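Local coordinates for nitrate transport protein nrtA (PDB 2G29) that binds nitrate in the periplasm as the solute-binding subunit of the NrtABCD ABC transporter, which takes up nitrate and probably nitrite, at residues A[281-284]-A[288-291]; A[210-215]-A[297-302]; A[151-156]-A[204-209]; A[145-150]-A[183-188]; A[78-83]-A[243-248]. All coordinates share one frame; numbering follows the deposited sequence.

Contact 1 (A[281-284]-A[288-291]); sequences QILS and WFKV
After a three-residue link, segment 288-291 comes back past segment 281-284, and Phe-289 N donates to Leu-283 O at 2.9 Å. The N-H...O angle is 154°. A weak bond of 3.3 Å follows, from Val-291 N to Ser-284 O. Both carbonyls lie near the C-terminal end of helix 276-284, where the returning loop supplies donors for them. The hydroxyl of Ser-284 adds a side-chain bond in the other direction: OG gives its proton to Val-291 O at 2.6 Å, tilted 18° from the carbonyl plane. OG stands anti to the backbone N (chi1 176°), beside its own carbonyl, which turns it to Val-291 O. The apolar side chains run alongside each other. Leu-283 lays CB over one face of the Phe-289 ring, 4.0 Å from the ring centroid, as a CH-pi contact offset toward the rim. Ile-282 CG2 meets Trp-288 CD1 at 3.9 Å. The edge of the same indole comes up to Ile-282 O, while its NE1 is hydrogen-bonded to Glu-53 of helix 46-53. Ile-282 also packs on that helix, at Ile-50. A water bound to Ser-284 O reaches Lys-290 NZ by a weak bond. The carbonyls of Leu-283 and Ser-284 are thus met by loop backbone and water, while the leucine, isoleucine and aromatic groups are buried.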
# COMPACT_ATOMS: atom_id res chain seq x y z
N GLN A 281 -19.82 -3.56 3.75
CA GLN A 281 -20.65 -4.78 3.78
C GLN A 281 -20.15 -5.75 2.71
O GLN A 281 -20.07 -6.96 2.92
CB GLN A 281 -22.10 -4.47 3.46
CG GLN A 281 -22.80 -3.66 4.51
CD GLN A 281 -24.22 -3.35 4.07
OE1 GLN A 281 -24.45 -2.99 2.92
NE2 GLN A 281 -25.18 -3.51 4.98
N ILE A 282 -19.81 -5.21 1.54
CA ILE A 282 -19.30 -6.00 0.44
C ILE A 282 -17.96 -6.63 0.82
O ILE A 282 -17.80 -7.83 0.70
CB ILE A 282 -19.14 -5.14 -0.84
CG1 ILE A 282 -20.52 -4.72 -1.38
CG2 ILE A 282 -18.44 -5.93 -1.93
CD1 ILE A 282 -20.46 -3.64 -2.48
N LEU A 283 -17.03 -5.82 1.33
CA LEU A 283 -15.73 -6.37 1.68
C LEU A 283 -15.81 -7.44 2.78
O LEU A 283 -15.03 -8.40 2.81
CB LEU A 283 -14.80 -5.25 2.14
CG LEU A 283 -14.56 -4.15 1.09
CD1 LEU A 283 -13.66 -3.07 1.65
CD2 LEU A 283 -13.96 -4.76 -0.19
N SER A 284 -16.77 -7.28 3.69
CA SER A 284 -16.92 -8.20 4.80
C SER A 284 -17.35 -9.62 4.43
O SER A 284 -17.02 -10.57 5.13
CB SER A 284 -17.91 -7.59 5.81
OG SER A 284 -18.17 -8.48 6.88
N TRP A 288 -15.32 -12.15 -0.18
CA TRP A 288 -14.13 -11.31 -0.19
C TRP A 288 -13.19 -11.43 1.02
O TRP A 288 -12.34 -12.30 1.01
CB TRP A 288 -14.58 -9.86 -0.42
CG TRP A 288 -15.35 -9.72 -1.74
CD1 TRP A 288 -16.68 -9.43 -1.89
CD2 TRP A 288 -14.85 -9.96 -3.06
NE1 TRP A 288 -17.04 -9.46 -3.22
CE2 TRP A 288 -15.94 -9.79 -3.96
CE3 TRP A 288 -13.59 -10.29 -3.58
CZ2 TRP A 288 -15.80 -9.97 -5.34
CZ3 TRP A 288 -13.45 -10.46 -4.97
CH2 TRP A 288 -14.56 -10.29 -5.83
N PHE A 289 -13.34 -10.61 2.06
CA PHE A 289 -12.41 -10.71 3.20
C PHE A 289 -12.81 -11.71 4.26
O PHE A 289 -11.94 -12.21 4.98
CB PHE A 289 -12.24 -9.37 3.94
CG PHE A 289 -11.70 -8.23 3.11
CD1 PHE A 289 -11.64 -6.95 3.66
CD2 PHE A 289 -11.30 -8.41 1.79
CE1 PHE A 289 -11.17 -5.85 2.91
CE2 PHE A 289 -10.83 -7.32 1.04
CZ PHE A 289 -10.78 -6.06 1.61
N LYS A 290 -14.12 -11.96 4.40
CA LYS A 290 -14.61 -12.84 5.46
C LYS A 290 -14.07 -12.28 6.81
O LYS A 290 -13.47 -13.00 7.62
CB LYS A 290 -14.12 -14.28 5.22
CG LYS A 290 -14.75 -15.28 6.15
CD LYS A 290 -16.22 -15.05 6.26
CE LYS A 290 -16.84 -16.01 7.26
NZ LYS A 290 -18.24 -15.60 7.60
N VAL A 291 -14.33 -10.99 7.02
CA VAL A 291 -13.89 -10.24 8.20
C VAL A 291 -15.10 -9.52 8.79
O VAL A 291 -15.90 -8.99 8.04
CB VAL A 291 -12.81 -9.18 7.77
CG1 VAL A 291 -12.58 -8.14 8.86
CG2 VAL A 291 -11.47 -9.87 7.41
O HOH W 1 -18.03 -12.20 7.20

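Contact 2 (A[210-215]-A[297-302]); sequences VGEPWP and IDRSKG. With NO3 (nitrate ion), chain B.
Glu-212 and Arg-299 cross at about a right angle, their carboxylate and guanidinium planes 89° apart. The bond between them is a salt bridge from Arg-299 NH1 to Glu-212 OE2, 2.8 Å long. OE2 uses its syn lone pair and lies near the guanidinium plane, at the group's edge. Both chains bend at chi2 (-62° in Glu-212, -59° in Arg-299), and this folding also sets the carboxylate against the aliphatic part of the arginine. Glu-212 CD is 3.4 Å from Arg-299 CG. Pro-215 CB comes obliquely to NH1 at 3.8 Å. A glutamine in place of Glu-212 would probably leave the buried guanidinium of Arg-299 without its opposite charge. Arg-299 NH2 has a second partner, Asn-305 O. Next to Glu-212 in the chain, Gly-211 N donates to the bound nitrate, at 3.1 Å to O2 and more weakly to O1. The ion lies close against Gly-211, and Trp-73 and Lys-240 also bind it. The contact therefore ties the turn between strand 207-211 and helix 214-221 to the loop that runs from helix 276-284 to strand 303-304.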
# COMPACT_ATOMS: atom_id res chain seq x y z
N VAL A 210 0.84 -3.11 8.98
CA VAL A 210 -0.04 -3.79 8.02
C VAL A 210 -1.22 -2.85 7.71
O VAL A 210 -1.51 -1.96 8.49
CB VAL A 210 -0.56 -5.12 8.65
CG1 VAL A 210 -1.43 -4.81 9.89
CG2 VAL A 210 -1.37 -5.96 7.66
N GLY A 211 -1.86 -3.01 6.56
CA GLY A 211 -2.99 -2.13 6.26
C GLY A 211 -4.32 -2.58 6.86
O GLY A 211 -4.47 -3.71 7.38
N GLU A 212 -5.29 -1.65 6.84
CA GLU A 212 -6.62 -1.98 7.33
C GLU A 212 -7.11 -3.21 6.56
O GLU A 212 -6.79 -3.39 5.37
CB GLU A 212 -7.58 -0.81 7.10
CG GLU A 212 -7.25 0.51 7.84
CD GLU A 212 -7.27 0.43 9.38
OE1 GLU A 212 -7.67 -0.62 9.96
OE2 GLU A 212 -6.92 1.46 10.00
N PRO A 213 -8.01 -3.99 7.15
CA PRO A 213 -8.64 -3.85 8.47
C PRO A 213 -7.87 -4.42 9.66
O PRO A 213 -8.36 -4.40 10.79
CB PRO A 213 -9.95 -4.61 8.26
CG PRO A 213 -9.46 -5.85 7.48
CD PRO A 213 -8.51 -5.20 6.44
N TRP A 214 -6.64 -4.88 9.44
CA TRP A 214 -5.96 -5.58 10.52
C TRP A 214 -5.58 -4.79 11.76
O TRP A 214 -5.60 -5.36 12.86
CB TRP A 214 -4.82 -6.44 9.90
CG TRP A 214 -5.30 -7.22 8.69
CD1 TRP A 214 -5.01 -6.94 7.37
CD2 TRP A 214 -6.24 -8.33 8.65
NE1 TRP A 214 -5.69 -7.78 6.54
CE2 TRP A 214 -6.45 -8.65 7.29
CE3 TRP A 214 -6.92 -9.07 9.64
CZ2 TRP A 214 -7.31 -9.69 6.89
CZ3 TRP A 214 -7.78 -10.10 9.24
CH2 TRP A 214 -7.96 -10.40 7.87
N PRO A 215 -5.27 -3.48 11.63
CA PRO A 215 -4.94 -2.71 12.85
C PRO A 215 -6.19 -2.65 13.74
O PRO A 215 -6.11 -2.84 14.93
CB PRO A 215 -4.58 -1.33 12.29
CG PRO A 215 -3.93 -1.69 10.93
CD PRO A 215 -4.92 -2.72 10.41
N ILE A 297 -15.57 -0.98 9.13
CA ILE A 297 -16.29 0.29 8.99
C ILE A 297 -15.73 1.51 9.68
O ILE A 297 -15.62 2.57 9.04
CB ILE A 297 -17.78 0.08 9.38
CG1 ILE A 297 -18.62 1.32 9.02
CG2 ILE A 297 -17.91 -0.18 10.87
CD1 ILE A 297 -18.65 1.63 7.55
N ASP A 298 -15.36 1.40 10.96
CA ASP A 298 -14.91 2.62 11.63
C ASP A 298 -13.72 3.30 10.95
O ASP A 298 -13.74 4.52 10.78
CB ASP A 298 -14.60 2.35 13.10
CG ASP A 298 -15.86 2.16 13.92
OD1 ASP A 298 -16.97 2.49 13.42
OD2 ASP A 298 -15.75 1.68 15.08
N ARG A 299 -12.71 2.53 10.55
CA ARG A 299 -11.56 3.16 9.94
C ARG A 299 -11.89 3.74 8.58
O ARG A 299 -11.30 4.74 8.16
CB ARG A 299 -10.39 2.16 9.84
CG ARG A 299 -9.96 1.58 11.19
CD ARG A 299 -9.53 2.65 12.17
NE ARG A 299 -9.11 2.13 13.47
CZ ARG A 299 -7.91 1.64 13.76
NH1 ARG A 299 -6.97 1.57 12.83
NH2 ARG A 299 -7.65 1.27 15.02
N SER A 300 -12.81 3.12 7.85
CA SER A 300 -13.28 3.59 6.55
C SER A 300 -14.09 4.90 6.65
O SER A 300 -14.46 5.50 5.63
CB SER A 300 -14.10 2.49 5.87
OG SER A 300 -13.24 1.44 5.43
N LYS A 301 -14.34 5.33 7.89
CA LYS A 301 -15.04 6.60 8.19
C LYS A 301 -14.12 7.53 8.97
O LYS A 301 -14.55 8.59 9.44
CB LYS A 301 -16.29 6.35 9.02
CG LYS A 301 -17.41 5.69 8.29
CD LYS A 301 -17.93 6.57 7.19
CE LYS A 301 -19.44 6.44 7.04
NZ LYS A 301 -19.87 7.29 5.90
N GLY A 302 -12.86 7.14 9.15
CA GLY A 302 -11.93 8.00 9.87
C GLY A 302 -12.13 8.03 11.38
O GLY A 302 -11.71 8.98 12.05
N NO3 B . -0.89 -4.51 3.78
O1 NO3 B . -1.61 -3.35 3.65
O2 NO3 B . -0.68 -5.30 4.86
O3 NO3 B . -0.15 -4.98 2.54

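Contact 3 (A[151-156]-A[204-209]); sequences AKVTDP and AMESFC
Val-153 and Glu-206 approach from opposite directions, and the two methyls of the valine meet the end of the glutamate. CG1 of Val-153 lies 3.7 Å from Glu-206 OE1, and its CG2 lies 3.9 Å from Glu-206 OE2, so the carboxylate is touched by one methyl at each oxygen. Lower down the same side chain, Glu-206 CG packs on Pro-156 CB at 3.8 Å. These are van der Waals contacts. A bend at chi2 (-52°) carries the carboxylate to the valine, while CG stays on the proline. The polar end of Glu-206 is held from elsewhere: OE2 is hydrogen-bonded to the hydroxyl of Tyr-134. Phe-150, from helix 146-151, touches both Glu-206 and Pro-156. The backbones are fixed further out. Glu-206 is hydrogen-bonded through its main chain to Gly-131 and Lys-157, and Pro-156 is bonded in the same way to Ser-187. Segment 151-156 leads from helix 146-151 into strand 157-160, and segment 204-209 leads into strand 207-211. These two strands are parallel neighbours in a mixed five-stranded sheet. The contact lies where they enter that sheet, in one of the two alpha/beta domains of a periplasmic solute-binding protein, away from the nitrate site.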
# COMPACT_ATOMS: atom_id res chain seq x y z
N ALA A 151 15.43 -4.07 24.39
CA ALA A 151 16.66 -4.63 24.95
C ALA A 151 16.38 -5.80 25.91
O ALA A 151 17.24 -6.67 26.12
CB ALA A 151 17.44 -3.54 25.67
N LYS A 152 15.17 -5.83 26.48
CA LYS A 152 14.80 -6.92 27.40
C LYS A 152 14.35 -8.17 26.63
O LYS A 152 14.05 -9.20 27.23
CB LYS A 152 13.66 -6.47 28.32
CG LYS A 152 13.94 -5.17 29.06
CD LYS A 152 12.85 -4.84 30.08
CE LYS A 152 13.15 -3.49 30.74
NZ LYS A 152 12.32 -3.19 31.95
N VAL A 153 14.32 -8.08 25.30
CA VAL A 153 13.88 -9.19 24.46
C VAL A 153 15.06 -9.80 23.71
O VAL A 153 15.91 -9.06 23.25
CB VAL A 153 12.83 -8.68 23.40
CG1 VAL A 153 12.40 -9.79 22.47
CG2 VAL A 153 11.63 -8.09 24.12
N THR A 154 15.14 -11.12 23.64
CA THR A 154 16.20 -11.76 22.88
C THR A 154 15.78 -11.69 21.40
O THR A 154 14.71 -12.14 21.03
CB THR A 154 16.38 -13.24 23.31
OG1 THR A 154 16.78 -13.28 24.69
CG2 THR A 154 17.44 -13.95 22.43
N ASP A 155 16.64 -11.10 20.57
CA ASP A 155 16.38 -10.94 19.13
C ASP A 155 14.95 -10.57 18.81
O ASP A 155 14.19 -11.33 18.18
CB ASP A 155 16.80 -12.22 18.41
CG ASP A 155 18.26 -12.52 18.62
OD1 ASP A 155 19.07 -11.60 18.39
OD2 ASP A 155 18.60 -13.64 19.04
N PRO A 156 14.55 -9.36 19.23
CA PRO A 156 13.19 -8.87 18.99
C PRO A 156 12.92 -8.73 17.50
O PRO A 156 13.76 -8.22 16.74
CB PRO A 156 13.13 -7.53 19.72
CG PRO A 156 14.57 -7.08 19.81
CD PRO A 156 15.36 -8.36 19.96
N ALA A 204 4.93 -13.78 17.87
CA ALA A 204 5.93 -13.98 16.85
C ALA A 204 6.74 -12.70 16.60
O ALA A 204 7.78 -12.74 15.95
CB ALA A 204 5.27 -14.43 15.54
N MET A 205 6.23 -11.56 17.08
CA MET A 205 6.91 -10.28 16.89
C MET A 205 6.43 -9.29 17.96
O MET A 205 5.36 -9.45 18.52
CB MET A 205 6.64 -9.68 15.50
CG MET A 205 5.19 -9.29 15.21
SD MET A 205 4.04 -10.68 14.97
CE MET A 205 2.73 -9.85 13.96
N GLU A 206 7.23 -8.25 18.20
CA GLU A 206 6.94 -7.22 19.19
C GLU A 206 6.06 -6.12 18.65
O GLU A 206 5.28 -5.49 19.38
CB GLU A 206 8.24 -6.52 19.66
CG GLU A 206 9.32 -7.46 20.17
CD GLU A 206 8.81 -8.41 21.24
OE1 GLU A 206 8.99 -9.64 21.05
OE2 GLU A 206 8.23 -7.94 22.22
N SER A 207 6.20 -5.88 17.34
CA SER A 207 5.48 -4.79 16.67
C SER A 207 5.27 -5.21 15.22
O SER A 207 5.98 -6.09 14.72
CB SER A 207 6.36 -3.51 16.70
OG SER A 207 5.73 -2.39 16.11
N PHE A 208 4.31 -4.58 14.55
CA PHE A 208 4.05 -4.91 13.16
C PHE A 208 3.35 -3.78 12.42
O PHE A 208 2.66 -2.95 13.03
CB PHE A 208 3.25 -6.23 13.03
CG PHE A 208 1.85 -6.21 13.64
CD1 PHE A 208 0.74 -6.09 12.81
CD2 PHE A 208 1.64 -6.44 15.02
CE1 PHE A 208 -0.58 -6.21 13.34
CE2 PHE A 208 0.36 -6.56 15.53
CZ PHE A 208 -0.77 -6.45 14.68
N CYS A 209 3.49 -3.78 11.11
CA CYS A 209 2.88 -2.76 10.27
C CYS A 209 2.12 -3.48 9.16
O CYS A 209 2.70 -4.34 8.48
CB CYS A 209 3.95 -1.85 9.69
SG CYS A 209 3.29 -0.49 8.72

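Contact 4 (A[145-150]-A[183-188]); sequences PLKEAF and GKDFST
The Phe-150 ring has Leu-146 CB over the centre of one face, one helical turn back, and meets segment 183-188 obliquely through CD1. That atom is 4.1 Å from Phe-186 CB and 3.9 Å from Asp-185 O. Phe-186 has its own ring turned away from this meeting, with Thr-188 CG2 in plane at the ring's edge and Leu-175 of helix 166-177 packing against it. This is the alpha/beta layering of the solute-binding fold: helix 146-151 lies against the loop that enters strand 187-190, an outermost strand of its five-stranded sheet. CB of Phe-186 points to Phe-150, but CG sits between the backbone N and the carbonyl carbon (chi1 65°), which swings the ring off toward helix 166-177.

Nearer the solvent the contact is polar. Lys-147 crosses Asp-185 and forms a salt bridge through NZ to OD1 at 3.2 Å, weak as a hydrogen bond. The lysine chain bends at chi2 and chi4, which carries its ammonium over to the aspartate. Gly-179 O is a second acceptor for NZ. The stronger polar tie of the aspartate lies next to the segment, where OD2 accepts from the backbone N of Glu-181. A water completes the link from helix to loop: it donates to Lys-147 O at 2.8 Å and, weakly, to Asp-185 OD1 at 3.5 Å.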
# COMPACT_ATOMS: atom_id res chain seq x y z
N PRO A 145 10.91 5.22 23.29
CA PRO A 145 10.75 4.40 24.50
C PRO A 145 10.92 2.90 24.25
O PRO A 145 11.21 2.11 25.18
CB PRO A 145 9.33 4.74 24.98
CG PRO A 145 8.65 5.27 23.74
CD PRO A 145 9.74 6.08 23.08
N LEU A 146 10.76 2.47 23.01
CA LEU A 146 10.92 1.06 22.69
C LEU A 146 12.36 0.59 22.75
O LEU A 146 12.62 -0.60 22.84
CB LEU A 146 10.35 0.76 21.30
CG LEU A 146 8.85 0.96 21.17
CD1 LEU A 146 8.49 0.71 19.69
CD2 LEU A 146 8.06 -0.00 22.07
N LYS A 147 13.30 1.51 22.69
CA LYS A 147 14.71 1.13 22.69
C LYS A 147 15.09 0.28 23.93
O LYS A 147 15.61 -0.84 23.80
CB LYS A 147 15.57 2.39 22.60
CG LYS A 147 17.05 2.13 22.59
CD LYS A 147 17.72 2.93 21.47
CE LYS A 147 19.19 2.62 21.39
NZ LYS A 147 19.53 1.98 20.10
N GLU A 148 14.83 0.82 25.11
CA GLU A 148 15.12 0.10 26.35
C GLU A 148 14.24 -1.14 26.50
O GLU A 148 14.65 -2.15 27.07
CB GLU A 148 14.92 1.00 27.56
CG GLU A 148 15.94 2.13 27.72
CD GLU A 148 15.93 2.71 29.13
OE1 GLU A 148 14.82 2.87 29.70
OE2 GLU A 148 17.02 3.02 29.67
N ALA A 149 13.00 -1.07 26.01
CA ALA A 149 12.10 -2.22 26.14
C ALA A 149 12.52 -3.39 25.25
O ALA A 149 12.45 -4.56 25.67
CB ALA A 149 10.65 -1.80 25.82
N PHE A 150 12.92 -3.09 24.02
CA PHE A 150 13.37 -4.13 23.10
C PHE A 150 14.63 -4.82 23.64
O PHE A 150 14.87 -6.00 23.37
CB PHE A 150 13.65 -3.54 21.71
CG PHE A 150 12.44 -3.40 20.83
CD1 PHE A 150 12.61 -3.06 19.49
CD2 PHE A 150 11.15 -3.59 21.31
CE1 PHE A 150 11.51 -2.91 18.63
CE2 PHE A 150 10.03 -3.44 20.46
CZ PHE A 150 10.22 -3.10 19.14
N GLY A 183 18.86 -4.70 12.36
CA GLY A 183 20.07 -5.50 12.39
C GLY A 183 20.84 -5.37 13.69
O GLY A 183 21.75 -6.16 13.96
N LYS A 184 20.50 -4.36 14.48
CA LYS A 184 21.16 -4.13 15.77
C LYS A 184 20.20 -4.14 16.94
O LYS A 184 20.41 -4.85 17.91
CB LYS A 184 21.93 -2.80 15.73
CG LYS A 184 23.28 -2.93 15.03
CD LYS A 184 23.73 -1.61 14.40
CE LYS A 184 25.05 -1.78 13.64
NZ LYS A 184 25.34 -0.64 12.72
N ASP A 185 19.13 -3.35 16.85
CA ASP A 185 18.16 -3.29 17.93
C ASP A 185 16.93 -4.18 17.70
O ASP A 185 16.18 -4.48 18.63
CB ASP A 185 17.72 -1.85 18.12
CG ASP A 185 18.91 -0.93 18.39
OD1 ASP A 185 19.59 -1.13 19.43
OD2 ASP A 185 19.19 -0.04 17.57
N PHE A 186 16.72 -4.58 16.44
CA PHE A 186 15.61 -5.46 16.08
C PHE A 186 15.88 -6.01 14.70
O PHE A 186 16.77 -5.52 14.00
CB PHE A 186 14.29 -4.69 16.07
CG PHE A 186 14.23 -3.63 15.02
CD1 PHE A 186 13.72 -3.91 13.75
CD2 PHE A 186 14.75 -2.37 15.28
CE1 PHE A 186 13.73 -2.94 12.77
CE2 PHE A 186 14.77 -1.38 14.30
CZ PHE A 186 14.24 -1.69 13.02
N SER A 187 15.12 -7.04 14.33
CA SER A 187 15.22 -7.64 13.00
C SER A 187 13.82 -7.60 12.40
O SER A 187 12.84 -7.72 13.14
CB SER A 187 15.66 -9.11 13.07
OG SER A 187 16.91 -9.26 13.72
N THR A 188 13.74 -7.40 11.08
CA THR A 188 12.44 -7.42 10.43
C THR A 188 12.15 -8.83 9.96
O THR A 188 13.06 -9.60 9.62
CB THR A 188 12.37 -6.44 9.21
OG1 THR A 188 13.47 -6.68 8.32
CG2 THR A 188 12.35 -4.99 9.66
O HOH W 2 17.13 -1.86 21.74

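Contact 5 (A[78-83]-A[243-248]); sequences DNLVLG and GMRADW
Leu-80 and Arg-245 bring helix 73-82 and the end of strand 240-245 together, with the axes of their short segments 9.3 Å apart at closest and 38° between their directions. Here an arginine at the end of a strand binds carbonyls in the last turn of a helix, in one alpha/beta domain of the solute-binding fold. The strand belongs to that domain's mixed five-stranded sheet. Arg-245 NH1 donates to Leu-80 O at 2.9 Å. The bond is in the carbonyl plane and close to the guanidinium plane. The same NH1 makes a weaker bond to Val-81 O at 3.0 Å, so one nitrogen serves two carbonyls of the last turn. Gly-83, which leaves the helix with positive phi, lies with its CA over one face of the guanidinium. The positive charge beside the helix C-terminus would also be expected to suit the helix dipole.

The arginine is bent at chi3 (54°), which turns the guanidinium toward the helix end while NE stays with its own segment. Leu-80 adds a looser apolar touch, CD2 to Arg-245 CG at 4.5 Å, and packs on Ile-89 and Met-115 nearby. A leucine in place of Arg-245 would probably leave the carbonyls of Leu-80 and Val-81 without this donor and Asp-247 without its charged partner. That aspartate helps to fix the rotation of the guanidinium: Arg-245 NE donates to Asp-247 OD1 at 2.9 Å and 175°, meeting the oxygen from above the carboxylate plane.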
# COMPACT_ATOMS: atom_id res chain seq x y z
N ASP A 78 4.91 -14.22 -7.05
CA ASP A 78 5.04 -15.47 -7.81
C ASP A 78 4.06 -15.53 -8.99
O ASP A 78 4.44 -15.91 -10.12
CB ASP A 78 4.78 -16.71 -6.95
CG ASP A 78 5.83 -16.91 -5.86
OD1 ASP A 78 6.98 -16.40 -5.98
OD2 ASP A 78 5.55 -17.61 -4.87
N ASN A 79 2.82 -15.16 -8.75
CA ASN A 79 1.82 -15.20 -9.81
C ASN A 79 2.04 -14.16 -10.89
O ASN A 79 1.71 -14.39 -12.04
CB ASN A 79 0.42 -15.13 -9.19
CG ASN A 79 0.02 -16.43 -8.53
OD1 ASN A 79 0.32 -17.50 -9.07
ND2 ASN A 79 -0.66 -16.38 -7.36
N LEU A 80 2.62 -13.01 -10.53
CA LEU A 80 2.92 -11.99 -11.54
C LEU A 80 4.11 -12.45 -12.39
O LEU A 80 4.14 -12.21 -13.59
CB LEU A 80 3.24 -10.65 -10.87
CG LEU A 80 1.99 -9.90 -10.37
CD1 LEU A 80 2.45 -8.81 -9.41
CD2 LEU A 80 1.24 -9.26 -11.53
N VAL A 81 5.10 -13.10 -11.78
CA VAL A 81 6.25 -13.61 -12.54
C VAL A 81 5.74 -14.69 -13.53
O VAL A 81 6.17 -14.76 -14.69
CB VAL A 81 7.36 -14.14 -11.60
CG1 VAL A 81 8.41 -14.89 -12.40
CG2 VAL A 81 8.03 -12.98 -10.88
N LEU A 82 4.79 -15.50 -13.08
CA LEU A 82 4.22 -16.50 -13.97
C LEU A 82 3.43 -15.91 -15.16
O LEU A 82 3.61 -16.36 -16.32
CB LEU A 82 3.28 -17.42 -13.22
CG LEU A 82 3.84 -18.57 -12.42
CD1 LEU A 82 2.63 -19.27 -11.81
CD2 LEU A 82 4.68 -19.52 -13.29
N GLY A 83 2.52 -14.97 -14.88
CA GLY A 83 1.68 -14.38 -15.90
C GLY A 83 0.48 -15.28 -16.09
O GLY A 83 0.52 -16.47 -15.73
N GLY A 243 -0.95 -2.27 -10.41
CA GLY A 243 0.15 -2.64 -11.29
C GLY A 243 -0.21 -3.75 -12.26
O GLY A 243 -1.00 -4.63 -11.92
N MET A 244 0.39 -3.73 -13.44
CA MET A 244 0.15 -4.78 -14.41
C MET A 244 1.42 -5.19 -15.13
O MET A 244 2.37 -4.40 -15.23
CB MET A 244 -0.90 -4.32 -15.45
CG MET A 244 -2.31 -4.05 -14.90
SD MET A 244 -3.61 -4.23 -16.17
CE MET A 244 -3.52 -6.05 -16.43
N ARG A 245 1.47 -6.42 -15.60
CA ARG A 245 2.60 -6.87 -16.42
C ARG A 245 2.64 -5.97 -17.66
O ARG A 245 1.58 -5.69 -18.28
CB ARG A 245 2.42 -8.32 -16.85
CG ARG A 245 2.79 -9.31 -15.74
CD ARG A 245 2.67 -10.76 -16.15
NE ARG A 245 3.43 -11.09 -17.36
CZ ARG A 245 4.35 -12.03 -17.43
NH1 ARG A 245 4.68 -12.75 -16.35
NH2 ARG A 245 4.92 -12.29 -18.60
N ALA A 246 3.83 -5.52 -18.03
CA ALA A 246 3.96 -4.67 -19.19
C ALA A 246 3.64 -5.39 -20.48
O ALA A 246 3.15 -4.76 -21.41
CB ALA A 246 5.38 -4.04 -19.24
N ASP A 247 3.92 -6.69 -20.55
CA ASP A 247 3.62 -7.41 -21.79
C ASP A 247 2.11 -7.43 -22.05
O ASP A 247 1.66 -7.24 -23.20
CB ASP A 247 4.22 -8.84 -21.77
CG ASP A 247 3.37 -9.85 -20.98
OD1 ASP A 247 3.01 -9.56 -19.83
OD2 ASP A 247 3.02 -10.93 -21.52
N TRP A 248 1.31 -7.59 -21.01
CA TRP A 248 -0.13 -7.62 -21.20
C TRP A 248 -0.64 -6.22 -21.61
O TRP A 248 -1.47 -6.08 -22.50
CB TRP A 248 -0.83 -8.11 -19.92
CG TRP A 248 -2.29 -8.36 -20.08
CD1 TRP A 248 -2.90 -9.56 -20.29
CD2 TRP A 248 -3.35 -7.39 -19.98
NE1 TRP A 248 -4.26 -9.41 -20.32
CE2 TRP A 248 -4.57 -8.09 -20.13
CE3 TRP A 248 -3.39 -6.00 -19.78
CZ2 TRP A 248 -5.82 -7.46 -20.08
CZ3 TRP A 248 -4.63 -5.36 -19.74
CH2 TRP A 248 -5.83 -6.09 -19.88

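In the fold
The nitrate lies in contact 2, bound by Gly-211, and two of its other binding residues link it to contact 5. Trp-73 starts the helix of contact 5 and Lys-240 starts its strand. Contacts 2 and 5 lie on opposite sides of the chain's centre, about 29 Å apart between centres. Contact 1 abuts contact 2, with Val-291 CG2 3.6 Å from Trp-214 CH2. Contacts 3 and 4 form one cluster with centres about 7 Å apart, where Pro-156 CG packs 3.3 Å from Asp-185 O. Strand 207-211 runs from contact 3 into contact 2 and so connects this distal cluster with the nitrate site.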